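Local coordinates for flavoredoxin (Desulfovibrio vulgaris str. 'Miyazaki F', PDB 2D5M), which binds flavin mononucleotide and probably carries electrons as a flavoprotein of the flavin reductase-like family, at residues A[14-19]-A[30-36]; A[57-61]-A[131-135]; A[66-72]-A[114-120]; A[103-107]-A[139-143]. All coordinates share one frame; numbering follows the deposited sequence. Where two conformers were deposited one is given.

Interaction 1 of 4, residues A[14-19]-A[30-36]. With FMN (flavin mononucleotide), chain E.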
loop_
_atom_site.group_PDB
_atom_site.type_symbol
_atom_site.label_atom_id
_atom_site.label_comp_id
_atom_site.label_asym_id
_atom_site.label_seq_id
_atom_site.Cartn_x
_atom_site.Cartn_y
_atom_site.Cartn_z
ATOM N N THR A 14 4.870 -0.579 2.078
ATOM C CA THR A 14 4.312 0.616 1.417
ATOM C C THR A 14 4.892 0.656 0.014
ATOM O O THR A 14 6.013 0.148 -0.210
ATOM C CB THR A 14 4.517 1.948 2.182
ATOM O OG1 THR A 14 5.855 2.415 2.029
ATOM C CG2 THR A 14 4.175 1.768 3.659
ATOM N N PRO A 15 4.163 1.209 -0.937
ATOM C CA PRO A 15 4.640 1.225 -2.324
ATOM C C PRO A 15 5.578 2.375 -2.574
ATOM O O PRO A 15 5.772 3.311 -1.781
ATOM C CB PRO A 15 3.339 1.369 -3.099
ATOM C CG PRO A 15 2.492 2.218 -2.219
ATOM C CD PRO A 15 2.801 1.776 -0.823
ATOM N N LEU A 16 6.173 2.329 -3.768
ATOM C CA LEU A 16 6.972 3.425 -4.288
ATOM C C LEU A 16 6.464 3.701 -5.692
ATOM O O LEU A 16 6.987 3.199 -6.693
ATOM C CB LEU A 16 8.500 3.112 -4.278
ATOM C CG LEU A 16 9.412 4.262 -4.742
ATOM C CD1 LEU A 16 9.281 5.443 -3.817
ATOM C CD2 LEU A 16 10.855 3.786 -4.860
ATOM N N PHE A 17 5.380 4.461 -5.773
ATOM C CA PHE A 17 4.773 4.828 -7.035
ATOM C C PHE A 17 5.399 6.107 -7.583
ATOM O O PHE A 17 5.488 7.087 -6.882
ATOM C CB PHE A 17 3.287 5.081 -6.815
ATOM C CG PHE A 17 2.465 3.829 -6.449
ATOM C CD1 PHE A 17 1.228 4.011 -5.830
ATOM C CD2 PHE A 17 2.871 2.519 -6.710
ATOM C CE1 PHE A 17 0.379 2.979 -5.513
ATOM C CE2 PHE A 17 1.984 1.461 -6.391
ATOM C CZ PHE A 17 0.749 1.674 -5.816
ATOM N N LEU A 18 5.733 6.124 -8.876
ATOM C CA LEU A 18 6.096 7.373 -9.501
ATOM C C LEU A 18 4.871 7.928 -10.241
ATOM O O LEU A 18 4.385 7.349 -11.232
ATOM C CB LEU A 18 7.274 7.293 -10.439
ATOM C CG LEU A 18 8.618 7.147 -9.692
ATOM C CD1 LEU A 18 8.719 5.760 -9.081
ATOM C CD2 LEU A 18 9.763 7.521 -10.627
ATOM N N VAL A 19 4.333 9.025 -9.730
ATOM C CA VAL A 19 3.121 9.655 -10.245
ATOM C C VAL A 19 3.519 10.599 -11.344
ATOM O O VAL A 19 4.291 11.549 -11.116
ATOM C CB VAL A 19 2.389 10.398 -9.121
ATOM C CG1 VAL A 19 1.164 11.084 -9.683
ATOM C CG2 VAL A 19 1.966 9.443 -7.995
ATOM N N ILE A 30 7.463 13.473 -12.847
ATOM C CA ILE A 30 7.241 12.341 -11.992
ATOM C C ILE A 30 7.615 12.755 -10.580
ATOM O O ILE A 30 8.604 13.477 -10.390
ATOM C CB ILE A 30 8.084 11.097 -12.379
ATOM C CG1 ILE A 30 9.485 11.469 -12.895
ATOM C CG2 ILE A 30 7.302 10.209 -13.344
ATOM C CD1 ILE A 30 10.452 10.311 -13.124
ATOM N N MET A 31 6.847 12.261 -9.602
ATOM C CA MET A 31 7.171 12.383 -8.181
ATOM C C MET A 31 6.980 11.041 -7.530
ATOM O O MET A 31 6.260 10.191 -8.041
ATOM C CB MET A 31 6.380 13.482 -7.478
ATOM C CG MET A 31 4.874 13.308 -7.556
ATOM S SD MET A 31 4.185 12.151 -6.366
ATOM C CE MET A 31 4.224 13.095 -4.842
ATOM N N ALA A 32 7.628 10.809 -6.389
ATOM C CA ALA A 32 7.449 9.579 -5.632
ATOM C C ALA A 32 6.312 9.705 -4.617
ATOM O O ALA A 32 6.218 10.722 -3.889
ATOM C CB ALA A 32 8.729 9.254 -4.890
ATOM N N ALA A 33 5.504 8.678 -4.526
ATOM C CA ALA A 33 4.393 8.613 -3.564
ATOM C C ALA A 33 4.366 7.219 -2.928
ATOM O O ALA A 33 4.250 6.227 -3.637
ATOM C CB ALA A 33 3.066 8.905 -4.191
ATOM N N ALA A 34 4.407 7.186 -1.603
ATOM C CA ALA A 34 4.195 5.973 -0.840
ATOM C C ALA A 34 2.894 5.976 -0.055
ATOM O O ALA A 34 2.457 4.908 0.409
ATOM C CB ALA A 34 5.352 5.727 0.124
ATOM N N TRP A 35 2.264 7.148 0.155
ATOM C CA TRP A 35 0.999 7.245 0.891
ATOM C C TRP A 35 -0.103 7.012 -0.135
ATOM O O TRP A 35 -0.753 7.930 -0.643
ATOM C CB TRP A 35 0.847 8.581 1.572
ATOM C CG TRP A 35 1.639 8.851 2.825
ATOM C CD1 TRP A 35 1.402 9.941 3.597
ATOM C CD2 TRP A 35 2.701 8.139 3.485
ATOM N NE1 TRP A 35 2.231 9.962 4.677
ATOM C CE2 TRP A 35 3.044 8.871 4.645
ATOM C CE3 TRP A 35 3.391 6.947 3.244
ATOM C CZ2 TRP A 35 4.038 8.473 5.525
ATOM C CZ3 TRP A 35 4.390 6.543 4.112
ATOM C CH2 TRP A 35 4.713 7.309 5.261
ATOM N N ALA A 36 -0.282 5.754 -0.507
ATOM C CA ALA A 36 -1.046 5.366 -1.665
ATOM C C ALA A 36 -1.396 3.900 -1.586
ATOM O O ALA A 36 -0.719 3.114 -0.925
ATOM C CB ALA A 36 -0.244 5.620 -2.956
HETATM N N1 FMN E . 4.961 13.364 -1.288
HETATM C C2 FMN E . 3.592 13.346 -1.243
HETATM O O2 FMN E . 2.941 14.396 -1.334
HETATM N N3 FMN E . 2.946 12.127 -1.056
HETATM C C4 FMN E . 3.571 10.914 -0.873
HETATM O O4 FMN E . 2.903 9.872 -0.706
HETATM C C4A FMN E . 4.993 10.941 -0.867
HETATM N N5 FMN E . 5.675 9.794 -0.635
HETATM C C5A FMN E . 7.035 9.859 -0.809
HETATM C C6 FMN E . 7.779 8.665 -0.601
HETATM C C7 FMN E . 9.151 8.591 -0.788
HETATM C C7M FMN E . 9.938 7.330 -0.516
HETATM C C8 FMN E . 9.819 9.787 -1.248
HETATM C C8M FMN E . 11.307 9.717 -1.552
HETATM C C9 FMN E . 9.118 10.973 -1.383
HETATM C C9A FMN E . 7.749 11.034 -1.182
HETATM N N10 FMN E . 6.989 12.221 -1.275
HETATM C C10 FMN E . 5.620 12.180 -1.180
HETATM C "C1'" FMN E . 7.671 13.514 -1.563
HETATM C "C2'" FMN E . 7.536 13.943 -3.022
HETATM O "O2'" FMN E . 7.857 12.887 -3.936
HETATM C "C3'" FMN E . 8.497 15.109 -3.272
HETATM O "O3'" FMN E . 7.985 16.238 -2.527
HETATM C "C4'" FMN E . 8.676 15.476 -4.737
HETATM O "O4'" FMN E . 9.858 16.321 -4.795
HETATM C "C5'" FMN E . 7.520 16.202 -5.331
HETATM O "O5'" FMN E . 7.852 16.504 -6.724
HETATM P P FMN E . 7.013 17.589 -7.568
HETATM O O1P FMN E . 7.099 18.933 -6.830
HETATM O O2P FMN E . 5.576 17.151 -7.710
HETATM O O3P FMN E . 7.789 17.582 -8.873
#
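Phe-17 and Ala-33 exchange a pair of backbone hydrogen bonds, and Val-19 and Met-31 repeat the exchange two residues along, tying the two strands of an antiparallel hairpin together. Ala-33 N lies 2.8 Å from Phe-17 O. Past Ala-33 the ladder stops, and Pro-15 O is left buried with no conventional donor: Ala-34 CB sits only 3.1 Å from it, and Ala-34 CA makes a C-H...O approach. Among the apolar contacts, Phe-17 holds CG opposite its carbonyl carbon (chi1 -68°), which swings the CD1 side of the ring to 3.6 Å from Ala-36 CB, while Pro-15 CB rides over the rim of one ring face. Phe-17 continues onto Tyr-12 of the second subunit. The third set of bonds holds the flavin. The ribityl O2' donates to Ala-32 O at 2.7 Å, Ala-34 N reaches flavin N5 at 3.1 Å, and Trp-35, the central residue of an inverse gamma turn, points its N almost straight at flavin O4 (2.9 Å, 161°). Main-chain groups alone bond the flavin here, side chains such as Thr-56 and Lys-92 elsewhere; N-H donors at N5 and O4 would draw electron density toward that edge, probably favouring reduction.

Interaction 2 of 4, residues A[57-61]-A[131-135]; sequences YRSIT and HTQFI. With ZN (zinc ion), chain D.
Thr-61 turns its hydroxyl into its own helix, OG1 donating to Arg-58 O at 2.8 Å, leaving CG2 to meet the Phe-134 ring edge near its plane. That ring is the hub of the contact. Ile-60 lays CG2 over the centre of one face, a CH-pi contact 3.8 Å from the centroid and 10° off the normal. Tyr-57, with CG opposite its backbone N (chi1 180°), reaches out from the helix until CD1 is 3.6 Å from Phe-134 CZ, which lies over one face of the tyrosine ring toward the rim, the planes inclined at 53°. Thr-132 CG2 touches the Tyr-57 ring at its edge, 4.2 Å from CE1, and Tyr-57 OH is bonded to Glu-127. Just upstream, His-131 ND1 binds zinc at 2.1 Å together with a water and Cys-39 and Cys-40 of the second subunit, linking the dimer. Phe-134 packs helix 55-63 against the start of strand 133-144, with Leu-122 and Gln-125 of strand 116-126 flanking the ring and Thr-21 of strand 14-22 against Ile-60.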
loop_
_atom_site.group_PDB
_atom_site.type_symbol
_atom_site.label_atom_id
_atom_site.label_comp_id
_atom_site.label_asym_id
_atom_site.label_seq_id
_atom_site.Cartn_x
_atom_site.Cartn_y
_atom_site.Cartn_z
ATOM N N TYR A 57 0.597 18.086 -7.786
ATOM C CA TYR A 57 -0.700 18.424 -7.267
ATOM C C TYR A 57 -1.370 19.376 -8.250
ATOM O O TYR A 57 -2.525 19.198 -8.641
ATOM C CB TYR A 57 -0.609 18.990 -5.836
ATOM C CG TYR A 57 -1.940 19.375 -5.224
ATOM C CD1 TYR A 57 -2.499 18.630 -4.230
ATOM C CD2 TYR A 57 -2.639 20.522 -5.545
ATOM C CE1 TYR A 57 -3.700 18.956 -3.625
ATOM C CE2 TYR A 57 -3.815 20.866 -4.994
ATOM C CZ TYR A 57 -4.353 20.076 -4.019
ATOM O OH TYR A 57 -5.565 20.445 -3.430
ATOM N N ARG A 58 -0.652 20.459 -8.550
ATOM C CA ARG A 58 -1.188 21.469 -9.456
ATOM C C ARG A 58 -1.517 20.812 -10.786
ATOM O O ARG A 58 -2.609 21.001 -11.336
ATOM C CB ARG A 58 -0.197 22.596 -9.634
ATOM C CG ARG A 58 -0.685 23.639 -10.669
ATOM C CD ARG A 58 0.308 24.786 -10.783
ATOM N NE ARG A 58 -0.141 25.709 -11.814
ATOM C CZ ARG A 58 0.429 26.911 -12.011
ATOM N NH1 ARG A 58 1.457 27.238 -11.243
ATOM N NH2 ARG A 58 -0.036 27.714 -12.969
ATOM N N SER A 59 -0.607 20.034 -11.325
ATOM C CA SER A 59 -0.845 19.431 -12.650
ATOM C C SER A 59 -2.058 18.503 -12.638
ATOM O O SER A 59 -2.834 18.495 -13.605
ATOM C CB SER A 59 0.406 18.682 -13.120
ATOM O OG SER A 59 1.442 19.628 -13.309
ATOM N N ILE A 60 -2.254 17.731 -11.573
ATOM C CA ILE A 60 -3.396 16.839 -11.541
ATOM C C ILE A 60 -4.672 17.637 -11.464
ATOM O O ILE A 60 -5.675 17.303 -12.119
ATOM C CB ILE A 60 -3.315 15.830 -10.363
ATOM C CG1 ILE A 60 -2.148 14.880 -10.579
ATOM C CG2 ILE A 60 -4.642 15.098 -10.186
ATOM C CD1 ILE A 60 -1.897 13.896 -9.447
ATOM N N THR A 61 -4.705 18.715 -10.684
ATOM C CA THR A 61 -5.903 19.552 -10.604
ATOM C C THR A 61 -6.219 20.158 -11.960
ATOM O O THR A 61 -7.390 20.350 -12.299
ATOM C CB THR A 61 -5.851 20.658 -9.549
ATOM O OG1 THR A 61 -4.885 21.635 -9.846
ATOM C CG2 THR A 61 -5.546 20.120 -8.151
ATOM N N HIS A 131 -7.066 15.706 5.789
ATOM C CA HIS A 131 -6.808 14.549 4.892
ATOM C C HIS A 131 -7.062 14.968 3.451
ATOM O O HIS A 131 -8.137 15.495 3.203
ATOM C CB HIS A 131 -7.614 13.488 5.495
ATOM C CG HIS A 131 -7.864 12.358 4.585
ATOM N ND1 HIS A 131 -7.148 11.219 4.801
ATOM C CD2 HIS A 131 -8.742 12.152 3.587
ATOM C CE1 HIS A 131 -7.581 10.324 3.901
ATOM N NE2 HIS A 131 -8.518 10.884 3.163
ATOM N N THR A 132 -6.108 14.717 2.546
ATOM C CA THR A 132 -6.174 15.057 1.119
ATOM C C THR A 132 -5.798 13.888 0.218
ATOM O O THR A 132 -4.715 13.315 0.390
ATOM C CB THR A 132 -5.177 16.281 0.997
ATOM O OG1 THR A 132 -5.654 17.340 1.864
ATOM C CG2 THR A 132 -5.082 16.723 -0.398
ATOM N N GLN A 133 -6.629 13.514 -0.721
ATOM C CA GLN A 133 -6.327 12.376 -1.560
ATOM C C GLN A 133 -6.934 12.588 -2.925
ATOM O O GLN A 133 -8.067 13.026 -3.074
ATOM C CB GLN A 133 -6.818 10.979 -1.068
ATOM C CG GLN A 133 -6.440 10.481 0.287
ATOM C CD GLN A 133 -7.516 9.368 0.512
ATOM O OE1 GLN A 133 -7.203 8.201 0.421
ATOM N NE2 GLN A 133 -8.724 9.915 0.668
ATOM N N PHE A 134 -6.165 12.210 -3.924
ATOM C CA PHE A 134 -6.679 12.088 -5.284
ATOM C C PHE A 134 -7.054 10.629 -5.552
ATOM O O PHE A 134 -6.259 9.744 -5.226
ATOM C CB PHE A 134 -5.639 12.521 -6.331
ATOM C CG PHE A 134 -5.283 13.967 -6.341
ATOM C CD1 PHE A 134 -3.995 14.367 -6.070
ATOM C CD2 PHE A 134 -6.195 14.960 -6.686
ATOM C CE1 PHE A 134 -3.653 15.687 -6.145
ATOM C CE2 PHE A 134 -5.796 16.287 -6.722
ATOM C CZ PHE A 134 -4.541 16.674 -6.435
ATOM N N ILE A 135 -8.216 10.406 -6.106
ATOM C CA ILE A 135 -8.674 9.059 -6.460
ATOM C C ILE A 135 -8.668 8.985 -7.959
ATOM O O ILE A 135 -9.377 9.751 -8.665
ATOM C CB ILE A 135 -10.075 8.779 -5.929
ATOM C CG1 ILE A 135 -10.231 9.124 -4.445
ATOM C CG2 ILE A 135 -10.439 7.342 -6.235
ATOM C CD1 ILE A 135 -9.290 8.381 -3.575
HETATM ZN ZN ZN D . -5.496 10.748 5.936
HETATM O O HOH W 1 -6.154 11.237 8.020
#

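Interaction 3 of 4, residues A[66-72]-A[114-120]; sequences FTISIPS and FPMAIEL
Strand 66-70 runs antiparallel to strand 116-120, their axes 4.6 Å apart at 165°, with two-way backbone bonds at Phe-66/Leu-120 and Ile-68/Ile-118; the shortest, Ile-118 N to Ile-68 O, measures 2.7 Å. On the face carrying Phe-66, Ile-68, Ile-118 and Leu-120, Phe-66 places CG between its backbone N and carbonyl carbon (chi1 58°), tipping the ring across to the partner strand, where Leu-120 CB lies over its centre, 4.0 Å from the centroid. Leu-120 CD1 touches two neighbours, 3.8 Å from Phe-66 CE1 and 3.9 Å from Ile-68 CG1. Ile-70 and Met-116 run side by side and pack against Tyr-12 of the second subunit. Phe-114, ahead of its strand, lays one ring face against Pro-71, with Pro-71 CA 3.8 Å from the centroid, and brings CD2 to 3.6 Å from Ser-69 CB. The opposite face is more polar at its tips: Thr-67 OG1 bonds to Pro-109 O and Ser-69 OG to Val-111 N, so strand 109-111 lies over it. Ile-70 N still donates to Met-116 O, but Met-116 N stands too far back to reciprocate; Ile-70 O is buried without a hydrogen-bond partner, Pro-115 CD 3.2 Å from it. The chemistry implies a greasy face on regular backbone bonding, a polar face anchored by hydroxyls, and an end where bonding turns one-way and prolines and an aromatic ring take over.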
loop_
_atom_site.group_PDB
_atom_site.type_symbol
_atom_site.label_atom_id
_atom_site.label_comp_id
_atom_site.label_asym_id
_atom_site.label_seq_id
_atom_site.Cartn_x
_atom_site.Cartn_y
_atom_site.Cartn_z
ATOM N N PHE A 66 -3.332 11.254 -14.419
ATOM C CA PHE A 66 -1.994 10.983 -13.969
ATOM C C PHE A 66 -1.708 9.506 -14.270
ATOM O O PHE A 66 -2.620 8.720 -14.515
ATOM C CB PHE A 66 -1.788 11.279 -12.489
ATOM C CG PHE A 66 -2.684 10.551 -11.499
ATOM C CD1 PHE A 66 -2.201 9.400 -10.853
ATOM C CD2 PHE A 66 -3.929 11.003 -11.169
ATOM C CE1 PHE A 66 -2.980 8.773 -9.887
ATOM C CE2 PHE A 66 -4.737 10.329 -10.244
ATOM C CZ PHE A 66 -4.262 9.212 -9.588
ATOM N N THR A 67 -0.434 9.159 -14.254
ATOM C CA THR A 67 -0.028 7.788 -14.345
ATOM C C THR A 67 0.689 7.384 -13.049
ATOM O O THR A 67 1.115 8.235 -12.291
ATOM C CB THR A 67 0.935 7.530 -15.527
ATOM O OG1 THR A 67 2.133 8.227 -15.240
ATOM C CG2 THR A 67 0.315 7.957 -16.829
ATOM N N ILE A 68 0.815 6.066 -12.849
ATOM C CA ILE A 68 1.687 5.477 -11.855
ATOM C C ILE A 68 2.618 4.537 -12.594
ATOM O O ILE A 68 2.181 3.598 -13.223
ATOM C CB ILE A 68 0.886 4.789 -10.750
ATOM C CG1 ILE A 68 0.196 5.845 -9.871
ATOM C CG2 ILE A 68 1.796 3.836 -9.931
ATOM C CD1 ILE A 68 -0.836 5.300 -8.922
ATOM N N SER A 69 3.905 4.805 -12.453
ATOM C CA SER A 69 4.924 3.915 -12.993
ATOM C C SER A 69 5.632 3.250 -11.822
ATOM O O SER A 69 5.974 3.900 -10.831
ATOM C CB SER A 69 5.923 4.695 -13.853
ATOM O OG SER A 69 5.318 5.351 -14.929
ATOM N N ILE A 70 5.842 1.932 -11.936
ATOM C CA ILE A 70 6.395 1.145 -10.829
ATOM C C ILE A 70 7.856 0.831 -11.167
ATOM O O ILE A 70 8.110 0.150 -12.141
ATOM C CB ILE A 70 5.550 -0.095 -10.605
ATOM C CG1 ILE A 70 4.132 0.336 -10.191
ATOM C CG2 ILE A 70 6.168 -1.016 -9.584
ATOM C CD1 ILE A 70 3.134 -0.617 -9.745
ATOM N N PRO A 71 8.797 1.366 -10.372
ATOM C CA PRO A 71 10.225 1.137 -10.703
ATOM C C PRO A 71 10.599 -0.312 -10.337
ATOM O O PRO A 71 10.135 -0.872 -9.338
ATOM C CB PRO A 71 10.971 2.090 -9.806
ATOM C CG PRO A 71 10.051 2.264 -8.638
ATOM C CD PRO A 71 8.619 2.190 -9.185
ATOM N N SER A 72 11.523 -0.869 -11.074
ATOM C CA SER A 72 12.283 -2.058 -10.750
ATOM C C SER A 72 13.520 -1.613 -9.973
ATOM O O SER A 72 13.837 -0.413 -9.872
ATOM C CB SER A 72 12.690 -2.850 -11.954
ATOM O OG SER A 72 13.450 -2.041 -12.798
ATOM N N PHE A 114 10.339 1.760 -17.072
ATOM C CA PHE A 114 9.869 0.948 -15.951
ATOM C C PHE A 114 9.039 -0.226 -16.463
ATOM O O PHE A 114 8.459 -0.167 -17.527
ATOM C CB PHE A 114 9.078 1.779 -14.971
ATOM C CG PHE A 114 9.882 2.788 -14.166
ATOM C CD1 PHE A 114 11.232 3.074 -14.379
ATOM C CD2 PHE A 114 9.247 3.464 -13.130
ATOM C CE1 PHE A 114 11.890 4.046 -13.646
ATOM C CE2 PHE A 114 9.909 4.419 -12.408
ATOM C CZ PHE A 114 11.212 4.732 -12.660
ATOM N N PRO A 115 8.982 -1.294 -15.679
ATOM C CA PRO A 115 8.347 -2.508 -16.161
ATOM C C PRO A 115 6.837 -2.456 -16.209
ATOM O O PRO A 115 6.169 -3.268 -16.895
ATOM C CB PRO A 115 8.817 -3.547 -15.148
ATOM C CG PRO A 115 9.075 -2.773 -13.863
ATOM C CD PRO A 115 9.699 -1.533 -14.421
ATOM N N MET A 116 6.245 -1.567 -15.455
ATOM C CA MET A 116 4.792 -1.524 -15.278
ATOM C C MET A 116 4.345 -0.059 -15.149
ATOM O O MET A 116 4.945 0.724 -14.425
ATOM C CB MET A 116 4.403 -2.292 -14.043
ATOM C CG MET A 116 2.952 -2.335 -13.687
ATOM S SD MET A 116 2.823 -3.646 -12.433
ATOM C CE MET A 116 1.095 -3.553 -12.197
ATOM N N ALA A 117 3.249 0.267 -15.824
ATOM C CA ALA A 117 2.693 1.605 -15.801
ATOM C C ALA A 117 1.146 1.483 -15.785
ATOM O O ALA A 117 0.577 0.606 -16.405
ATOM C CB ALA A 117 3.155 2.413 -16.983
ATOM N N ILE A 118 0.537 2.384 -15.051
ATOM C CA ILE A 118 -0.905 2.435 -14.870
ATOM C C ILE A 118 -1.383 3.813 -15.306
ATOM O O ILE A 118 -0.783 4.826 -14.897
ATOM C CB ILE A 118 -1.253 2.184 -13.370
ATOM C CG1 ILE A 118 -0.601 0.931 -12.835
ATOM C CG2 ILE A 118 -2.764 2.181 -13.217
ATOM C CD1 ILE A 118 -0.758 0.751 -11.336
ATOM N N GLU A 119 -2.409 3.873 -16.134
ATOM C CA GLU A 119 -3.001 5.111 -16.593
ATOM C C GLU A 119 -4.270 5.403 -15.816
ATOM O O GLU A 119 -5.160 4.531 -15.773
ATOM C CB GLU A 119 -3.331 5.015 -18.103
ATOM C CG GLU A 119 -2.121 4.780 -18.973
ATOM C CD GLU A 119 -2.342 5.127 -20.428
ATOM O OE1 GLU A 119 -3.167 6.070 -20.671
ATOM O OE2 GLU A 119 -1.655 4.517 -21.278
ATOM N N LEU A 120 -4.353 6.580 -15.218
ATOM C CA LEU A 120 -5.489 6.922 -14.358
ATOM C C LEU A 120 -6.150 8.242 -14.760
ATOM O O LEU A 120 -5.531 9.234 -15.116
ATOM C CB LEU A 120 -5.078 7.002 -12.879
ATOM C CG LEU A 120 -4.425 5.721 -12.349
ATOM C CD1 LEU A 120 -2.890 5.833 -12.324
ATOM C CD2 LEU A 120 -4.941 5.333 -10.962
#

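Interaction 4 of 4, residues A[103-107]-A[139-143]; sequences GEHVD and MDVKV
Lys-142 NZ is the centre of a salt-bridge network: Glu-104 OE1 lies 2.7 Å from it across the contact, and Asp-140 OD2, from two residues back on its own strand, is also 2.7 Å from Lys-142 NZ. The ammonium meets Glu-104 on the anti side, 31° out of the carboxylate plane, and takes the anti lone pair of Asp-140. To get there the lysine bends at its far end (chi4 -58°). Beside this group His-105 crosses the carboxylate of Asp-140 with the planes 71° apart, its CD2 3.6 Å from Asp-140 CB, while Lys-142 NZ lies near the ring edge. An apolar fringe completes the first shell, with Val-106 CG1 3.8 Å from Met-139 CG and His-105 CB resting on Met-139 CB. One shell out, Glu-119 ties the pieces together: OE2 forms a further salt bridge to Lys-142 and accepts the N-H of Glu-104, and OE1 accepts that of His-105. Three carboxylates round one ammonium should keep the lysine charged. Asp-140 OD1 has its own partner, Ser-4 OG of the second subunit. A classic beta bulge sets two residues of strand 133-144, Met-139 and Asp-140, against the single Glu-119. The loop between strands 100-102 and 109-111 is therefore clasped to strands 116-126 and 133-144, and at Lys-142 and Val-143 the sheet runs on as an antiparallel ladder with a strand of the second subunit.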
loop_
_atom_site.group_PDB
_atom_site.type_symbol
_atom_site.label_atom_id
_atom_site.label_comp_id
_atom_site.label_asym_id
_atom_site.label_seq_id
_atom_site.Cartn_x
_atom_site.Cartn_y
_atom_site.Cartn_z
ATOM N N GLY A 103 0.567 8.645 -22.242
ATOM C CA GLY A 103 -0.510 7.709 -22.048
ATOM C C GLY A 103 -1.336 7.528 -23.300
ATOM O O GLY A 103 -1.503 8.453 -24.083
ATOM N N GLU A 104 -1.834 6.308 -23.459
ATOM C CA GLU A 104 -2.717 5.998 -24.592
ATOM C C GLU A 104 -4.145 6.363 -24.293
ATOM O O GLU A 104 -4.928 6.557 -25.250
ATOM C CB GLU A 104 -2.553 4.509 -24.960
ATOM C CG GLU A 104 -1.135 4.255 -25.510
ATOM C CD GLU A 104 -0.935 2.776 -25.834
ATOM O OE1 GLU A 104 -1.452 1.949 -25.002
ATOM O OE2 GLU A 104 -0.340 2.387 -26.872
ATOM N N HIS A 105 -4.531 6.390 -23.016
ATOM C CA HIS A 105 -5.893 6.560 -22.586
ATOM C C HIS A 105 -6.115 7.848 -21.789
ATOM O O HIS A 105 -7.253 8.281 -21.641
ATOM C CB HIS A 105 -6.349 5.360 -21.736
ATOM C CG HIS A 105 -6.206 4.064 -22.452
ATOM N ND1 HIS A 105 -7.155 3.547 -23.283
ATOM C CD2 HIS A 105 -5.132 3.201 -22.465
ATOM C CE1 HIS A 105 -6.655 2.404 -23.753
ATOM N NE2 HIS A 105 -5.451 2.169 -23.292
ATOM N N VAL A 106 -5.056 8.411 -21.216
ATOM C CA VAL A 106 -5.175 9.583 -20.305
ATOM C C VAL A 106 -4.068 10.577 -20.670
ATOM O O VAL A 106 -3.037 10.193 -21.216
ATOM C CB VAL A 106 -5.142 9.237 -18.812
ATOM C CG1 VAL A 106 -6.098 8.074 -18.481
ATOM C CG2 VAL A 106 -3.735 8.878 -18.352
ATOM N N ASP A 107 -4.362 11.810 -20.276
ATOM C CA ASP A 107 -3.493 12.966 -20.569
ATOM C C ASP A 107 -2.358 13.121 -19.562
ATOM O O ASP A 107 -2.335 14.068 -18.742
ATOM C CB ASP A 107 -4.348 14.215 -20.601
ATOM C CG ASP A 107 -3.591 15.424 -21.102
ATOM O OD1 ASP A 107 -2.536 15.251 -21.766
ATOM O OD2 ASP A 107 -4.096 16.544 -20.839
ATOM N N MET A 139 -7.544 3.133 -15.941
ATOM C CA MET A 139 -8.003 2.987 -17.308
ATOM C C MET A 139 -7.255 1.901 -18.036
ATOM O O MET A 139 -7.797 1.296 -18.996
ATOM C CB MET A 139 -7.926 4.340 -18.058
ATOM C CG MET A 139 -8.571 5.487 -17.340
ATOM S SD MET A 139 -10.257 5.214 -16.742
ATOM C CE MET A 139 -11.109 5.098 -18.293
ATOM N N ASP A 140 -5.994 1.643 -17.664
ATOM C CA ASP A 140 -5.174 0.613 -18.283
ATOM C C ASP A 140 -4.003 0.345 -17.397
ATOM O O ASP A 140 -3.473 1.228 -16.732
ATOM C CB ASP A 140 -4.654 1.065 -19.663
ATOM C CG ASP A 140 -4.118 -0.053 -20.517
ATOM O OD1 ASP A 140 -4.564 -1.211 -20.367
ATOM O OD2 ASP A 140 -3.262 0.197 -21.384
ATOM N N VAL A 141 -3.574 -0.898 -17.378
ATOM C CA VAL A 141 -2.322 -1.336 -16.765
ATOM C C VAL A 141 -1.465 -1.968 -17.873
ATOM O O VAL A 141 -1.915 -2.886 -18.561
ATOM C CB VAL A 141 -2.607 -2.355 -15.655
ATOM C CG1 VAL A 141 -1.262 -2.842 -15.086
ATOM C CG2 VAL A 141 -3.538 -1.800 -14.592
ATOM N N LYS A 142 -0.272 -1.448 -18.065
ATOM C CA LYS A 142 0.657 -1.863 -19.089
ATOM C C LYS A 142 1.874 -2.501 -18.450
ATOM O O LYS A 142 2.454 -1.932 -17.526
ATOM C CB LYS A 142 1.114 -0.678 -19.972
ATOM C CG LYS A 142 0.045 -0.209 -20.964
ATOM C CD LYS A 142 0.697 0.746 -21.964
ATOM C CE LYS A 142 0.014 2.076 -22.008
ATOM N NZ LYS A 142 -1.435 1.966 -22.347
ATOM N N VAL A 143 2.259 -3.646 -18.961
ATOM C CA VAL A 143 3.409 -4.396 -18.383
ATOM C C VAL A 143 4.287 -4.853 -19.504
ATOM O O VAL A 143 3.835 -5.345 -20.528
ATOM C CB VAL A 143 2.886 -5.552 -17.537
ATOM C CG1 VAL A 143 4.069 -6.350 -16.973
ATOM C CG2 VAL A 143 1.993 -5.079 -16.399
#

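Interactions 1 and 3 are the buried pair: both are antiparallel strand ladders of one sheet, sharing a border where strands 14-22 and 65-70 lie side by side and Leu-18 O meets Ser-69 N. Their bonds are mainly backbone, their side chains apolar, and only interaction 1 grips the flavin. Interactions 2 and 4, about 19 Å apart between centres, are partly exposed and join a helix or a loop to opposite ends of strand 133-144. Interaction 2 is aromatic and aliphatic with a metal site beside it; interaction 4 is ionic. Glu-119 of interaction 3 reaches into interaction 4, and Ile-60 of interaction 2 touches both Val-19 and Phe-66. All four come up against the second subunit.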